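Local coordinates for transcription anti-terminator antagonist UpxZ (PDB 4EPZ), which probably antagonises transcription anti-terminators and so takes part in regulating capsular polysaccharide synthesis in Bacteroides uniformis, at residues 96-100 with 101-105. Numbering follows the deposited sequence.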
ATOM      1  N   SER A  96      -2.392  13.406  -8.566  1.00 23.96           N
ATOM      2  CA  SER A  96      -3.371  14.249  -9.281  1.00 24.51           C
ATOM      3  C   SER A  96      -3.525  13.851 -10.772  1.00 27.15           C
ATOM      4  O   SER A  96      -4.552  14.148 -11.385  1.00 29.71           O
ATOM      5  CB  SER A  96      -2.996  15.723  -9.135  1.00 29.33           C
ATOM      6  OG  SER A  96      -1.773  16.014  -9.793  1.00 38.03           O
ATOM      7  N   GLN A  97      -2.558  13.131 -11.335  1.00 19.59           N
ATOM      8  CA  GLN A  97      -2.628  12.712 -12.737  1.00 20.24           C
ATOM      9  C   GLN A  97      -3.321  11.359 -12.927  1.00 22.95           C
ATOM     10  O   GLN A  97      -3.695  11.016 -14.042  1.00 22.70           O
ATOM     11  CB  GLN A  97      -1.224  12.628 -13.303  1.00 21.34           C
ATOM     12  CG  GLN A  97      -0.514  13.996 -13.404  1.00 28.53           C
ATOM     13  CD  GLN A  97       0.906  13.759 -13.870  1.00 42.37           C
ATOM     14  OE1 GLN A  97       1.144  13.418 -15.033  1.00 38.49           O
ATOM     15  NE2 GLN A  97       1.862  13.828 -12.955  1.00 32.07           N
ATOM     16  N   LEU A  98      -3.437  10.569 -11.866  1.00 20.59           N
ATOM     17  CA  LEU A  98      -4.037   9.258 -12.028  1.00 19.75           C
ATOM     18  C   LEU A  98      -5.542   9.340 -12.181  1.00 21.07           C
ATOM     19  O   LEU A  98      -6.214  10.021 -11.403  1.00 18.96           O
ATOM     20  CB  LEU A  98      -3.696   8.355 -10.827  1.00 19.63           C
ATOM     21  CG  LEU A  98      -2.259   7.844 -10.760  1.00 21.52           C
ATOM     22  CD1 LEU A  98      -1.964   7.268  -9.377  1.00 21.72           C
ATOM     23  CD2 LEU A  98      -2.021   6.770 -11.826  1.00 24.03           C
ATOM     24  N   PRO A  99      -6.112   8.581 -13.138  1.00 21.30           N
ATOM     25  CA  PRO A  99      -7.567   8.528 -13.225  1.00 21.13           C
ATOM     26  C   PRO A  99      -8.137   7.713 -12.072  1.00 21.83           C
ATOM     27  O   PRO A  99      -7.387   6.952 -11.435  1.00 19.47           O
ATOM     28  CB  PRO A  99      -7.823   7.821 -14.561  1.00 23.78           C
ATOM     29  CG  PRO A  99      -6.613   7.054 -14.843  1.00 28.84           C
ATOM     30  CD  PRO A  99      -5.459   7.689 -14.122  1.00 24.94           C
ATOM     31  N   ALA A 100      -9.464   7.875 -11.814  1.00 21.40           N
ATOM     32  CA  ALA A 100     -10.177   7.072 -10.831  1.00 22.47           C
ATOM     33  C   ALA A 100      -9.988   5.586 -11.202  1.00 24.16           C
ATOM     34  O   ALA A 100     -10.198   5.199 -12.356  1.00 24.86           O
ATOM     35  CB  ALA A 100     -11.652   7.432 -10.844  1.00 23.18           C
ATOM     36  N   SER A 101      -9.559   4.779 -10.247  1.00 21.16           N
ATOM     37  CA  SER A 101      -9.268   3.345 -10.415  1.00 19.80           C
ATOM     38  C   SER A 101      -9.042   2.703  -9.075  1.00 21.32           C
ATOM     39  O   SER A 101      -8.872   3.409  -8.081  1.00 18.35           O
ATOM     40  CB  SER A 101      -8.004   3.142 -11.247  1.00 21.67           C
ATOM     41  OG  SER A 101      -6.865   3.565 -10.499  1.00 22.31           O
ATOM     42  N   LEU A 102      -9.021   1.355  -9.054  1.00 18.94           N
ATOM     43  CA  LEU A 102      -8.715   0.580  -7.849  1.00 18.43           C
ATOM     44  C   LEU A 102      -7.302   0.952  -7.401  1.00 20.32           C
ATOM     45  O   LEU A 102      -7.026   1.068  -6.201  1.00 17.87           O
ATOM     46  CB  LEU A 102      -8.816  -0.919  -8.173  1.00 18.32           C
ATOM     47  CG  LEU A 102      -8.559  -1.868  -7.032  1.00 22.52           C
ATOM     48  CD1 LEU A 102      -9.463  -1.549  -5.812  1.00 22.45           C
ATOM     49  CD2 LEU A 102      -8.692  -3.348  -7.489  1.00 20.77           C
ATOM     50  N   LEU A 103      -6.384   1.090  -8.384  1.00 16.67           N
ATOM     51  CA  LEU A 103      -5.003   1.465  -8.076  1.00 16.62           C
ATOM     52  C   LEU A 103      -4.954   2.778  -7.292  1.00 18.43           C
ATOM     53  O   LEU A 103      -4.252   2.875  -6.256  1.00 16.73           O
ATOM     54  CB  LEU A 103      -4.233   1.630  -9.396  1.00 16.12           C
ATOM     55  CG  LEU A 103      -2.815   2.230  -9.271  1.00 19.14           C
ATOM     56  CD1 LEU A 103      -1.855   1.328  -8.420  1.00 20.62           C
ATOM     57  CD2 LEU A 103      -2.246   2.512 -10.670  1.00 21.30           C
ATOM     58  N   LYS A 104      -5.687   3.784  -7.794  1.00 16.80           N
ATOM     59  CA  LYS A 104      -5.681   5.124  -7.174  1.00 16.50           C
ATOM     60  C   LYS A 104      -6.272   5.014  -5.774  1.00 17.13           C
ATOM     61  O   LYS A 104      -5.696   5.573  -4.825  1.00 16.58           O
ATOM     62  CB  LYS A 104      -6.426   6.143  -8.040  1.00 18.08           C
ATOM     63  CG  LYS A 104      -6.232   7.558  -7.477  1.00 18.94           C
ATOM     64  CD  LYS A 104      -6.814   8.606  -8.405  1.00 18.55           C
ATOM     65  CE  LYS A 104      -6.341   9.954  -7.926  1.00 28.43           C
ATOM     66  NZ  LYS A 104      -6.766  11.038  -8.858  1.00 28.87           N
HETATM   67  N   MSE A 105      -7.358   4.242  -5.621  1.00 15.88           N
HETATM   68  CA  MSE A 105      -7.952   4.041  -4.291  1.00 15.10           C
HETATM   69  C   MSE A 105      -6.928   3.414  -3.307  1.00 17.60           C
HETATM   70  O   MSE A 105      -6.784   3.865  -2.166  1.00 15.55           O
HETATM   71  CB  MSE A 105      -9.172   3.122  -4.396  1.00 14.87           C
HETATM   72  CG  MSE A 105      -9.822   2.860  -3.045  1.00 17.68           C
HETATM   73 SE   MSE A 105     -10.639   4.514  -2.326  0.75 22.71          SE
HETATM   74  CE  MSE A 105     -10.907   3.718  -0.498  1.00 20.12           C
TER
HETATM   75  O   HOH W   1      -5.323   5.140 -11.780  1.00 24.44           O
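K104 meets L98 and P99 at the N-terminus of helix 102-115, where S101 is the N-cap; from the first turn the K104 side chain folds back along the loop that leads into the helix and ends at L98 O. Its CG stands anti to the backbone N (chi1 -172°) and the chain beyond is extended, which carries the amine from the helix back to the loop. Starting at the root, K104 CB lies 3.6 Å from P99 O. Further out, K104 CD lies 3.4 Å from L98 O, close to P99 O as well, and packs against L98 CB at 4.0 Å. K104 CE comes within 3.5 Å of L98 O, and at the tip NZ donates to that same oxygen at 2.8 Å, tilted 16° from the carbonyl plane with a C=O...N angle of 152°. The amine also has a weak hydrogen bond to M95 O and a long, weak ion pair with E123 of helix 118-129. Cut back to alanine, this position would probably leave L98 O without its amine donor and a gap beside L98 CB. Next to this, the L98 and L103 side chains meet loosely through their CD2 methyls, and L103 continues onto N61 and L64, tying the helix start to helix 56-72. In the cap itself S101 OG, placed between its backbone N and carbonyl carbon, accepts from K104 N at 3.0 Å in a fairly straight bond. One water links cap and loop, donating to P99 O at 2.8 Å and sitting a short 2.5 Å from S101 OG.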